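Local coordinates for protein apical membrane antigen, putative (Toxoplasma gondii, PDB 2Y8R) that takes part in host cell invasion by the parasite, as the surface component of the moving junction complex formed with the rhoptry neck proteins RON2, RON4, RON5 and RON8, at residues Arg26-His31 with Asp330-Cys335; Asn17-Thr22 with Pro371-Gln376; Ala172-Leu177 with Trp295-Gln300; Lys128-Leu133 with Ala223-Cys228. The protein carries 1 engineered substitution. All coordinates share one frame; numbering follows the deposited sequence.

Contact 1 (Arg26-His31 with Asp330-Cys335); sequences RFNLTH and DQVPDC. With NAG (2-acetamido-2-deoxy-beta-D-glucopyranose), chain E.
Phe27 lays its CB against the Pro333 ring, with 4.2 Å from Phe27 CB to Pro333 CG, while the phenyl ring itself turns off elsewhere. One face of that ring is covered by the side chain of Arg26, whose CG sits over the ring centre. The next residue, Asn28, meets Val332, which carries the largest share of the contact. Its CG stands anti to the backbone N (chi1 -179°), which carries the asparagine amide past Val332; Val332 CG1 presses against it, 3.3 Å from Asn28 CG. Asn28 ND2 is joined covalently to C1 of N-acetylglucosamine at 1.5 Å, the start of an N-linked glycan. The other end of the amide is held from within the segment: Thr30 N reaches Asn28 OD1 at 3.0 Å, a weak bond with an angle of only 122° at the hydrogen. Thr30 itself faces Val332, with Thr30 OG1 4.3 Å from Val332 CG2, and its methyl CG2 comes within 3.7 Å of the sugar's C5. At His31, ND1 donates to the sugar's O6 over 2.6 Å, so the first sugar is held through its exocyclic hydroxymethyl oxygen as well as by its linkage. Val332 flanks it on the acetamido side. Hence the valine touches both asparagine and glycan, joining a domain I loop to domain II. The loop following helix 18-24 thus lies on the loop between strands 324-329 and 335-339; Tyr313 of strand 313-318 packs on Val332 and Pro333, and Phe238 of strand 236-242 meets Phe27 edge to face.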
# COMPACT_ATOMS: atom_id res chain seq x y z
N ARG A 26 -7.90 10.85 2.49
CA ARG A 26 -7.33 9.59 2.93
C ARG A 26 -6.79 8.75 1.77
O ARG A 26 -5.94 7.90 1.97
CB ARG A 26 -8.35 8.82 3.75
CG ARG A 26 -9.18 7.83 2.99
CD ARG A 26 -10.21 7.17 3.92
NE ARG A 26 -9.62 6.79 5.20
CZ ARG A 26 -10.25 6.13 6.16
NH1 ARG A 26 -11.51 5.75 6.00
NH2 ARG A 26 -9.61 5.83 7.29
N PHE A 27 -7.27 9.01 0.57
CA PHE A 27 -6.80 8.31 -0.61
C PHE A 27 -5.64 9.04 -1.21
O PHE A 27 -5.11 8.61 -2.24
CB PHE A 27 -7.92 8.19 -1.65
CG PHE A 27 -9.10 7.42 -1.16
CD1 PHE A 27 -9.02 6.04 -1.04
CD2 PHE A 27 -10.26 8.08 -0.77
CE1 PHE A 27 -10.08 5.31 -0.58
CE2 PHE A 27 -11.33 7.36 -0.33
CZ PHE A 27 -11.23 5.96 -0.22
N ASN A 28 -5.25 10.15 -0.59
CA ASN A 28 -4.15 10.93 -1.13
C ASN A 28 -2.87 10.47 -0.50
O ASN A 28 -2.57 10.80 0.66
CB ASN A 28 -4.38 12.44 -0.98
CG ASN A 28 -3.24 13.25 -1.58
OD1 ASN A 28 -2.20 12.68 -1.92
ND2 ASN A 28 -3.42 14.61 -1.69
N LEU A 29 -2.11 9.69 -1.28
CA LEU A 29 -0.96 8.96 -0.72
C LEU A 29 0.26 9.85 -0.70
O LEU A 29 1.18 9.64 0.06
CB LEU A 29 -0.71 7.65 -1.48
CG LEU A 29 -1.77 6.55 -1.29
CD1 LEU A 29 -1.72 5.49 -2.38
CD2 LEU A 29 -1.64 5.94 0.08
N THR A 30 0.21 10.88 -1.52
CA THR A 30 1.22 11.91 -1.58
C THR A 30 1.19 12.77 -0.31
O THR A 30 2.16 13.44 0.04
CB THR A 30 0.95 12.72 -2.84
OG1 THR A 30 1.41 11.97 -3.97
CG2 THR A 30 1.58 14.03 -2.82
N HIS A 31 0.08 12.70 0.41
CA HIS A 31 -0.16 13.58 1.54
C HIS A 31 0.36 12.98 2.84
O HIS A 31 1.27 13.54 3.45
CB HIS A 31 -1.64 13.92 1.64
CG HIS A 31 -1.96 14.92 2.71
ND1 HIS A 31 -1.92 16.28 2.48
CD2 HIS A 31 -2.31 14.76 4.00
CE1 HIS A 31 -2.23 16.91 3.60
NE2 HIS A 31 -2.48 16.01 4.54
N ASP A 330 -2.57 7.73 -12.15
CA ASP A 330 -1.67 8.32 -11.21
C ASP A 330 -2.24 9.63 -10.69
O ASP A 330 -1.52 10.44 -10.11
CB ASP A 330 -0.29 8.47 -11.88
CG ASP A 330 -0.22 9.64 -12.83
OD1 ASP A 330 -1.24 10.23 -13.18
OD2 ASP A 330 0.91 10.01 -13.19
N GLN A 331 -3.55 9.84 -10.88
CA GLN A 331 -4.20 11.10 -10.47
C GLN A 331 -4.82 10.99 -9.06
O GLN A 331 -5.72 10.19 -8.84
CB GLN A 331 -5.28 11.50 -11.49
CG GLN A 331 -4.76 11.80 -12.85
CD GLN A 331 -4.04 13.10 -12.88
OE1 GLN A 331 -2.85 13.16 -13.27
NE2 GLN A 331 -4.73 14.17 -12.44
N VAL A 332 -4.31 11.77 -8.10
CA VAL A 332 -4.85 11.65 -6.72
C VAL A 332 -6.29 12.06 -6.83
O VAL A 332 -6.59 13.18 -7.21
CB VAL A 332 -4.13 12.50 -5.66
CG1 VAL A 332 -4.95 12.53 -4.36
CG2 VAL A 332 -2.71 11.95 -5.36
N PRO A 333 -7.20 11.13 -6.54
CA PRO A 333 -8.62 11.37 -6.80
C PRO A 333 -9.22 12.43 -5.88
O PRO A 333 -8.76 12.60 -4.74
CB PRO A 333 -9.26 10.02 -6.54
CG PRO A 333 -8.28 9.26 -5.68
CD PRO A 333 -6.93 9.85 -5.87
N ASP A 334 -10.23 13.15 -6.37
CA ASP A 334 -10.89 14.19 -5.59
C ASP A 334 -12.41 14.19 -5.79
O ASP A 334 -13.10 15.10 -5.32
CB ASP A 334 -10.29 15.59 -5.85
CG ASP A 334 -10.48 16.07 -7.28
OD1 ASP A 334 -11.31 15.52 -8.03
OD2 ASP A 334 -9.79 17.01 -7.67
N CYS A 335 -12.92 13.18 -6.49
CA CYS A 335 -14.36 12.90 -6.51
C CYS A 335 -14.53 11.39 -6.78
O CYS A 335 -13.56 10.70 -7.19
CB CYS A 335 -15.06 13.75 -7.56
SG CYS A 335 -14.47 13.40 -9.27
C1 NAG E . -2.43 15.51 -2.25
C2 NAG E . -3.04 16.68 -3.02
C3 NAG E . -2.00 17.70 -3.51
C4 NAG E . -1.06 18.15 -2.39
C5 NAG E . -0.47 16.90 -1.70
C6 NAG E . 0.49 17.20 -0.53
C7 NAG E . -5.22 16.39 -4.14
C8 NAG E . -5.90 17.00 -2.93
N2 NAG E . -3.87 16.24 -4.13
O3 NAG E . -2.67 18.87 -3.96
O4 NAG E . -0.14 19.12 -2.90
O5 NAG E . -1.53 16.01 -1.28
O6 NAG E . -0.16 17.22 0.75
O7 NAG E . -5.94 16.03 -5.08

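Contact 2 (Asn17-Thr22 with Pro371-Gln376); sequences NVEMKT and PETALQ
Glu19 and Met20 reach the loop 371-376 by differently shaped side chains. In Glu19 chi1 lies at -127°, away from the usual staggered values, and the chain then runs extended, so the carboxylate projects from the helix toward Thr373. Met20 instead bends at chi2 (-73°), which swings its sulfur and methyl round to Ala374 and Leu375. The polar link is a loose one: Glu19 OE2 and Thr373 OG1 are 3.1 Å apart, their side chains meeting at a slant, in a weak hydrogen bond whose hydroxyl proton has another acceptor within reach. Between the two reaching side chains sits Ala374, the residue whose backbone comes nearest the helix; its CB rests 3.8 Å from Glu19 O. Met20 CE approaches Ala374 O at 3.6 Å, and Met20 SD lies 4.2 Å from Leu375 CD2, the two side chains meeting at about a right angle. A water donates to Ala374 O at 3.3 Å and, more weakly, to Asn17 OD1 at 3.4 Å, bridging the segments where the helix begins. What presents these groups is a type I beta turn from Thr373 to Gln376, closed by Gln376 N to Thr373 O at 2.8 Å. Phe23, one helical turn on from Met20 and Glu19, covers Ala374 and Leu375 too, while Leu375 is tied by its backbone to Ile406 of strand 405-412. This is surface packing between domains: a beta turn of domain III set against the first turn of the short N-terminal helix 18-24 of domain I.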
# COMPACT_ATOMS: atom_id res chain seq x y z
N ASN A 17 -17.53 20.11 1.15
CA ASN A 17 -17.77 19.73 2.50
C ASN A 17 -16.47 19.43 3.24
O ASN A 17 -15.54 18.86 2.66
CB ASN A 17 -18.67 18.51 2.53
CG ASN A 17 -19.62 18.56 3.66
OD1 ASN A 17 -20.41 17.65 3.89
ND2 ASN A 17 -19.55 19.66 4.40
N VAL A 18 -16.40 19.84 4.50
CA VAL A 18 -15.30 19.46 5.37
C VAL A 18 -15.23 17.95 5.53
O VAL A 18 -14.18 17.35 5.32
CB VAL A 18 -15.38 20.19 6.74
CG1 VAL A 18 -14.78 19.35 7.87
CG2 VAL A 18 -14.68 21.54 6.63
N GLU A 19 -16.36 17.33 5.85
CA GLU A 19 -16.44 15.89 5.99
C GLU A 19 -15.99 15.16 4.72
O GLU A 19 -15.35 14.11 4.81
CB GLU A 19 -17.88 15.52 6.31
CG GLU A 19 -18.07 14.63 7.56
CD GLU A 19 -19.54 14.38 7.85
OE1 GLU A 19 -20.30 15.39 7.92
OE2 GLU A 19 -19.93 13.18 7.97
N MET A 20 -16.32 15.70 3.55
CA MET A 20 -15.94 15.08 2.29
C MET A 20 -14.46 15.23 2.06
O MET A 20 -13.74 14.25 1.82
CB MET A 20 -16.68 15.70 1.13
CG MET A 20 -18.13 15.27 1.05
SD MET A 20 -18.31 13.59 0.49
CE MET A 20 -20.05 13.66 0.06
N LYS A 21 -14.01 16.48 2.14
CA LYS A 21 -12.60 16.78 2.04
C LYS A 21 -11.72 15.84 2.85
O LYS A 21 -10.82 15.19 2.29
CB LYS A 21 -12.31 18.22 2.42
CG LYS A 21 -12.49 19.16 1.25
CD LYS A 21 -12.13 20.56 1.64
CE LYS A 21 -13.14 21.56 1.13
NZ LYS A 21 -12.48 22.88 1.00
N THR A 22 -12.00 15.73 4.15
CA THR A 22 -11.11 14.98 5.05
C THR A 22 -11.10 13.51 4.65
O THR A 22 -10.10 12.83 4.80
CB THR A 22 -11.46 15.23 6.57
OG1 THR A 22 -10.71 14.34 7.40
CG2 THR A 22 -12.92 15.00 6.85
N PRO A 371 -15.52 7.89 13.02
CA PRO A 371 -16.54 7.73 11.98
C PRO A 371 -16.01 7.96 10.56
O PRO A 371 -15.12 8.77 10.34
CB PRO A 371 -17.58 8.81 12.33
CG PRO A 371 -16.83 9.84 13.10
CD PRO A 371 -15.73 9.11 13.82
N GLU A 372 -16.53 7.17 9.63
CA GLU A 372 -16.62 7.61 8.24
C GLU A 372 -18.10 7.45 7.92
O GLU A 372 -18.60 6.34 7.71
CB GLU A 372 -15.75 6.79 7.26
CG GLU A 372 -14.52 6.06 7.82
CD GLU A 372 -14.39 4.62 7.25
OE1 GLU A 372 -15.31 4.19 6.51
OE2 GLU A 372 -13.39 3.93 7.57
N THR A 373 -18.80 8.57 7.97
CA THR A 373 -20.21 8.62 7.63
C THR A 373 -20.33 9.57 6.46
O THR A 373 -21.42 10.01 6.07
CB THR A 373 -21.07 9.09 8.81
OG1 THR A 373 -20.83 10.47 9.08
CG2 THR A 373 -20.77 8.25 10.05
N ALA A 374 -19.16 9.85 5.88
CA ALA A 374 -19.00 10.87 4.85
C ALA A 374 -19.87 10.58 3.63
O ALA A 374 -20.29 11.51 2.92
CB ALA A 374 -17.55 10.99 4.47
N LEU A 375 -20.17 9.29 3.42
CA LEU A 375 -21.05 8.89 2.33
C LEU A 375 -22.45 8.43 2.76
O LEU A 375 -23.19 7.87 1.97
CB LEU A 375 -20.40 7.86 1.40
CG LEU A 375 -18.94 8.07 1.07
CD1 LEU A 375 -18.42 6.94 0.18
CD2 LEU A 375 -18.72 9.45 0.43
N GLN A 376 -22.83 8.67 4.00
CA GLN A 376 -24.22 8.40 4.35
C GLN A 376 -25.06 9.67 4.18
O GLN A 376 -24.56 10.79 4.33
CB GLN A 376 -24.34 7.78 5.73
CG GLN A 376 -23.36 6.64 5.94
CD GLN A 376 -23.54 5.95 7.29
OE1 GLN A 376 -24.44 5.12 7.48
NE2 GLN A 376 -22.69 6.30 8.23
O HOH W 1 -21.23 14.35 4.25

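Contact 3 (Ala172-Leu177 with Trp295-Gln300); sequences AVSMQL and WWPLHQ. Engineered in segment 172-177: Ala172 (natural residue Tyr).
Ala172 to Met175 runs alongside Trp295 to Pro297 in roughly the same sense, the two directions 32° apart, with the CA of Val173 just 4.4 Å from the CA of Trp295. Ser174 N donates to Trp295 O over 3.0 Å, and Val173 CA also approaches Trp295 O at 3.4 Å in a CA-H...O contact; one carbonyl therefore collects two contacts from neighbouring residues. Trp295 has its CG anti to its own carbonyl carbon, which lays the indole back along Ala172. That alanine is an engineered residue, tyrosine in the natural protein. Its methyl stands over one face of the indole in a CH-pi contact, Ala172 CB being 3.6 Å from the centroid of the six-membered ring of Trp295. Val173 CG2 meets the five-membered part, 4.0 Å from Trp295 CD1, the side chains crossing at about a right angle. Trp296 uses its edge: NE1 donates to Ala172 O at 2.9 Å with 137° at the hydrogen, the oxygen lying somewhat off the ring plane. Tyr155 stacks on the Trp296 ring and is also the hydrogen-bond partner of Ser174 OG, although that oxygen sits too close to the indole in the model for its place to be sure. Tyr52 meets the ring edge to face. Farther along, Met175 CG packs on Pro297 CD at 3.8 Å. The cluster joins a domain I loop following strand 167-170 to the long domain II excursion between helix 263-272 and strand 313-318. This is consistent with segment 295-300 belonging to the DII loop of AMA1, which in unbound relatives packs into part of the apical groove that receives RON2.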
# COMPACT_ATOMS: atom_id res chain seq x y z
N ALA A 172 15.07 -7.40 9.43
CA ALA A 172 16.45 -6.91 9.41
C ALA A 172 16.82 -6.39 8.02
O ALA A 172 17.58 -5.42 7.94
CB ALA A 172 17.40 -7.97 9.89
N VAL A 173 16.24 -6.96 6.96
CA VAL A 173 16.51 -6.50 5.60
C VAL A 173 15.47 -5.48 5.21
O VAL A 173 14.27 -5.77 5.21
CB VAL A 173 16.54 -7.69 4.53
CG1 VAL A 173 16.92 -7.17 3.16
CG2 VAL A 173 17.50 -8.81 4.94
N SER A 174 15.95 -4.29 4.87
CA SER A 174 15.14 -3.24 4.28
C SER A 174 15.11 -3.26 2.75
O SER A 174 14.23 -2.62 2.16
CB SER A 174 15.60 -1.86 4.73
OG SER A 174 17.02 -1.77 4.84
N MET A 175 16.02 -4.00 2.10
CA MET A 175 15.97 -4.05 0.62
C MET A 175 14.64 -4.64 0.22
O MET A 175 14.10 -5.52 0.89
CB MET A 175 17.11 -4.87 -0.02
CG MET A 175 18.50 -4.40 0.31
SD MET A 175 19.73 -5.52 -0.35
CE MET A 175 19.71 -6.88 0.79
N GLN A 176 14.11 -4.15 -0.89
CA GLN A 176 12.84 -4.61 -1.36
C GLN A 176 12.89 -5.21 -2.75
O GLN A 176 12.15 -6.14 -3.03
CB GLN A 176 11.80 -3.51 -1.20
CG GLN A 176 11.54 -3.31 0.31
CD GLN A 176 11.17 -1.91 0.68
OE1 GLN A 176 12.02 -1.11 1.10
NE2 GLN A 176 9.91 -1.61 0.57
N LEU A 177 13.80 -4.71 -3.60
CA LEU A 177 13.92 -5.20 -4.98
C LEU A 177 15.38 -5.36 -5.45
O LEU A 177 16.21 -4.42 -5.38
CB LEU A 177 13.15 -4.30 -5.94
CG LEU A 177 13.42 -4.45 -7.44
CD1 LEU A 177 12.92 -5.76 -7.92
CD2 LEU A 177 12.71 -3.34 -8.15
N TRP A 295 22.20 -5.65 4.78
CA TRP A 295 20.76 -5.68 4.87
C TRP A 295 20.08 -4.43 4.36
O TRP A 295 18.86 -4.41 4.31
CB TRP A 295 20.32 -5.92 6.29
CG TRP A 295 20.79 -7.21 6.94
CD1 TRP A 295 21.20 -8.37 6.32
CD2 TRP A 295 20.84 -7.46 8.34
NE1 TRP A 295 21.52 -9.32 7.28
CE2 TRP A 295 21.32 -8.78 8.52
CE3 TRP A 295 20.55 -6.68 9.46
CZ2 TRP A 295 21.49 -9.34 9.78
CZ3 TRP A 295 20.75 -7.23 10.73
CH2 TRP A 295 21.20 -8.56 10.87
N TRP A 296 20.81 -3.38 3.98
CA TRP A 296 20.13 -2.12 3.59
C TRP A 296 20.67 -1.44 2.36
O TRP A 296 21.85 -1.40 2.20
CB TRP A 296 20.15 -1.10 4.73
CG TRP A 296 19.91 -1.67 6.05
CD1 TRP A 296 18.87 -2.48 6.41
CD2 TRP A 296 20.69 -1.46 7.22
NE1 TRP A 296 18.99 -2.84 7.72
CE2 TRP A 296 20.07 -2.20 8.27
CE3 TRP A 296 21.86 -0.72 7.50
CZ2 TRP A 296 20.58 -2.23 9.59
CZ3 TRP A 296 22.37 -0.75 8.81
CH2 TRP A 296 21.74 -1.51 9.84
N PRO A 297 19.80 -0.88 1.51
CA PRO A 297 20.32 -0.23 0.29
C PRO A 297 21.30 0.87 0.64
O PRO A 297 21.18 1.42 1.73
CB PRO A 297 19.06 0.39 -0.32
CG PRO A 297 17.95 -0.52 0.19
CD PRO A 297 18.33 -0.79 1.60
N LEU A 298 22.26 1.18 -0.24
CA LEU A 298 23.12 2.35 -0.02
C LEU A 298 22.49 3.63 -0.56
O LEU A 298 21.69 3.59 -1.50
CB LEU A 298 24.51 2.16 -0.61
CG LEU A 298 25.43 1.10 0.01
CD1 LEU A 298 26.44 0.69 -1.05
CD2 LEU A 298 26.12 1.54 1.30
N HIS A 299 22.82 4.76 0.07
CA HIS A 299 22.43 6.07 -0.43
C HIS A 299 23.24 6.23 -1.67
O HIS A 299 24.42 5.92 -1.68
CB HIS A 299 22.78 7.18 0.56
CG HIS A 299 22.91 8.54 -0.04
ND1 HIS A 299 21.89 9.48 -0.00
CD2 HIS A 299 23.96 9.15 -0.66
CE1 HIS A 299 22.30 10.60 -0.59
NE2 HIS A 299 23.54 10.42 -1.01
N GLN A 300 22.59 6.67 -2.73
CA GLN A 300 23.26 6.99 -3.98
C GLN A 300 22.95 8.45 -4.30
O GLN A 300 21.88 8.94 -3.95
CB GLN A 300 22.76 6.07 -5.10
CG GLN A 300 23.08 4.58 -4.90
CD GLN A 300 22.39 3.68 -5.94
OE1 GLN A 300 21.92 4.17 -6.97
NE2 GLN A 300 22.33 2.38 -5.67

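Contact 4 (Lys128-Leu133 with Ala223-Cys228); sequences KASTDL and AFISKC
The Phe224 ring is approached from two directions by the segment 128-133. Leu133 comes at it obliquely, its CD1 3.6 Å from Phe224 CE2 and equally near CZ, whereas Thr131 OG1 lies at the ring's edge, close to its plane, 3.9 Å from Phe224 CZ. The threonine and phenylalanine side chains run antiparallel, alongside one another. Phe224 CG sits between its backbone N and carbonyl carbon (chi1 78°), an orientation that folds the ring over its neighbour, so that Ile225 CG1 lies 3.9 Å above one face of the Phe224 ring, toward its rim. Ile225 continues outward and meets Thr131 tip to tip, with Thr131 CG2 3.4 Å from Ile225 CD1; Ser130 OG is the more distant flank, 4.4 Å from Ile225 CD1.

The threonine thus splits its branches: the methyl goes to the isoleucine, and the hydroxyl N-caps helix 132-142 by bonding Gly134 N just beyond the segment. Ser130 OG finds its polar partner in Asp222, directly before the other segment. Both segments belong to domain I. The start of helix 132-142 packs against the short helix 224-227, near the domain's end, where Cys228 is bridged to Cys59. Pro60 also touches Phe224, Phe159 of strand 159-162 packs on Leu133, and the Leu133 backbone is bonded to Phe358 of domain III.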
# COMPACT_ATOMS: atom_id res chain seq x y z
N LYS A 128 1.39 2.25 23.51
CA LYS A 128 0.26 3.15 23.68
C LYS A 128 -0.79 3.13 22.57
O LYS A 128 -1.78 3.85 22.65
CB LYS A 128 0.75 4.56 24.00
CG LYS A 128 1.11 4.70 25.50
CD LYS A 128 1.95 5.93 25.81
CE LYS A 128 2.20 6.10 27.33
NZ LYS A 128 3.41 5.39 27.85
N ALA A 129 -0.58 2.27 21.57
CA ALA A 129 -1.49 2.17 20.44
C ALA A 129 -2.74 1.42 20.80
O ALA A 129 -2.75 0.56 21.69
CB ALA A 129 -0.82 1.49 19.27
N SER A 130 -3.80 1.75 20.09
CA SER A 130 -5.14 1.26 20.36
C SER A 130 -5.51 0.07 19.50
O SER A 130 -6.48 -0.62 19.80
CB SER A 130 -6.13 2.39 20.13
OG SER A 130 -5.97 2.94 18.83
N THR A 131 -4.76 -0.17 18.43
CA THR A 131 -5.06 -1.29 17.53
C THR A 131 -3.86 -2.20 17.36
O THR A 131 -2.73 -1.71 17.25
CB THR A 131 -5.45 -0.82 16.16
OG1 THR A 131 -4.28 -0.30 15.50
CG2 THR A 131 -6.55 0.25 16.23
N ASP A 132 -4.14 -3.50 17.26
CA ASP A 132 -3.10 -4.52 17.09
C ASP A 132 -2.09 -4.18 16.01
O ASP A 132 -0.88 -4.18 16.29
CB ASP A 132 -3.71 -5.91 16.88
CG ASP A 132 -4.28 -6.51 18.17
OD1 ASP A 132 -4.27 -5.84 19.23
OD2 ASP A 132 -4.73 -7.65 18.13
N LEU A 133 -2.56 -3.84 14.81
CA LEU A 133 -1.65 -3.41 13.73
C LEU A 133 -0.74 -2.28 14.21
O LEU A 133 0.47 -2.39 14.09
CB LEU A 133 -2.42 -2.99 12.47
CG LEU A 133 -1.68 -3.04 11.11
CD1 LEU A 133 -2.22 -1.97 10.17
CD2 LEU A 133 -0.16 -2.97 11.21
N ALA A 223 -2.49 7.17 13.76
CA ALA A 223 -2.71 8.08 12.66
C ALA A 223 -3.21 7.40 11.38
O ALA A 223 -4.08 7.94 10.70
CB ALA A 223 -1.44 8.83 12.38
N PHE A 224 -2.66 6.22 11.06
CA PHE A 224 -2.97 5.54 9.77
C PHE A 224 -4.44 5.16 9.67
O PHE A 224 -4.93 4.94 8.56
CB PHE A 224 -2.10 4.28 9.58
CG PHE A 224 -2.56 3.11 10.36
CD1 PHE A 224 -2.15 2.94 11.70
CD2 PHE A 224 -3.47 2.20 9.81
CE1 PHE A 224 -2.58 1.86 12.44
CE2 PHE A 224 -3.95 1.13 10.57
CZ PHE A 224 -3.50 0.96 11.89
N ILE A 225 -5.12 5.07 10.81
CA ILE A 225 -6.53 4.70 10.86
C ILE A 225 -7.42 5.64 10.05
O ILE A 225 -8.40 5.20 9.48
CB ILE A 225 -7.06 4.58 12.32
CG1 ILE A 225 -6.45 3.35 12.99
CG2 ILE A 225 -8.63 4.54 12.38
CD1 ILE A 225 -6.81 3.19 14.48
N SER A 226 -7.06 6.93 10.01
CA SER A 226 -7.82 7.92 9.22
C SER A 226 -7.00 8.68 8.17
O SER A 226 -7.52 9.54 7.47
CB SER A 226 -8.58 8.89 10.12
OG SER A 226 -7.99 8.92 11.40
N LYS A 227 -5.73 8.35 8.03
CA LYS A 227 -4.96 9.08 7.04
C LYS A 227 -4.47 8.17 5.89
O LYS A 227 -3.78 8.62 4.95
CB LYS A 227 -3.83 9.85 7.73
CG LYS A 227 -4.32 10.78 8.88
CD LYS A 227 -3.22 11.62 9.55
CE LYS A 227 -2.62 12.72 8.66
NZ LYS A 227 -3.52 13.84 8.34
N CYS A 228 -4.87 6.90 5.97
CA CYS A 228 -4.50 5.88 5.00
C CYS A 228 -5.71 5.18 4.33
O CYS A 228 -6.74 4.92 4.97
CB CYS A 228 -3.58 4.84 5.66
SG CYS A 228 -2.06 5.50 6.38

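In the fold
Along the chain the contacts nest: contact 2 closes the outermost loop, contact 1 lies inside it, and contacts 3 and 4 lie within contact 1, their segments alternating. Contacts 1 and 3 join domain I to domain II, contact 2 joins domain I to domain III, and contact 4 stays within domain I. Arg26 ties three of them together, its NH1 forming a salt bridge to Glu372 of contact 2 and its NH2 packing against Ile225 of contact 4. Contact 3 stands apart, its centre about 39 Å from that of contact 2, on the opposite side of the chain's centre. Domain I is thus held to its neighbours at widely separated places.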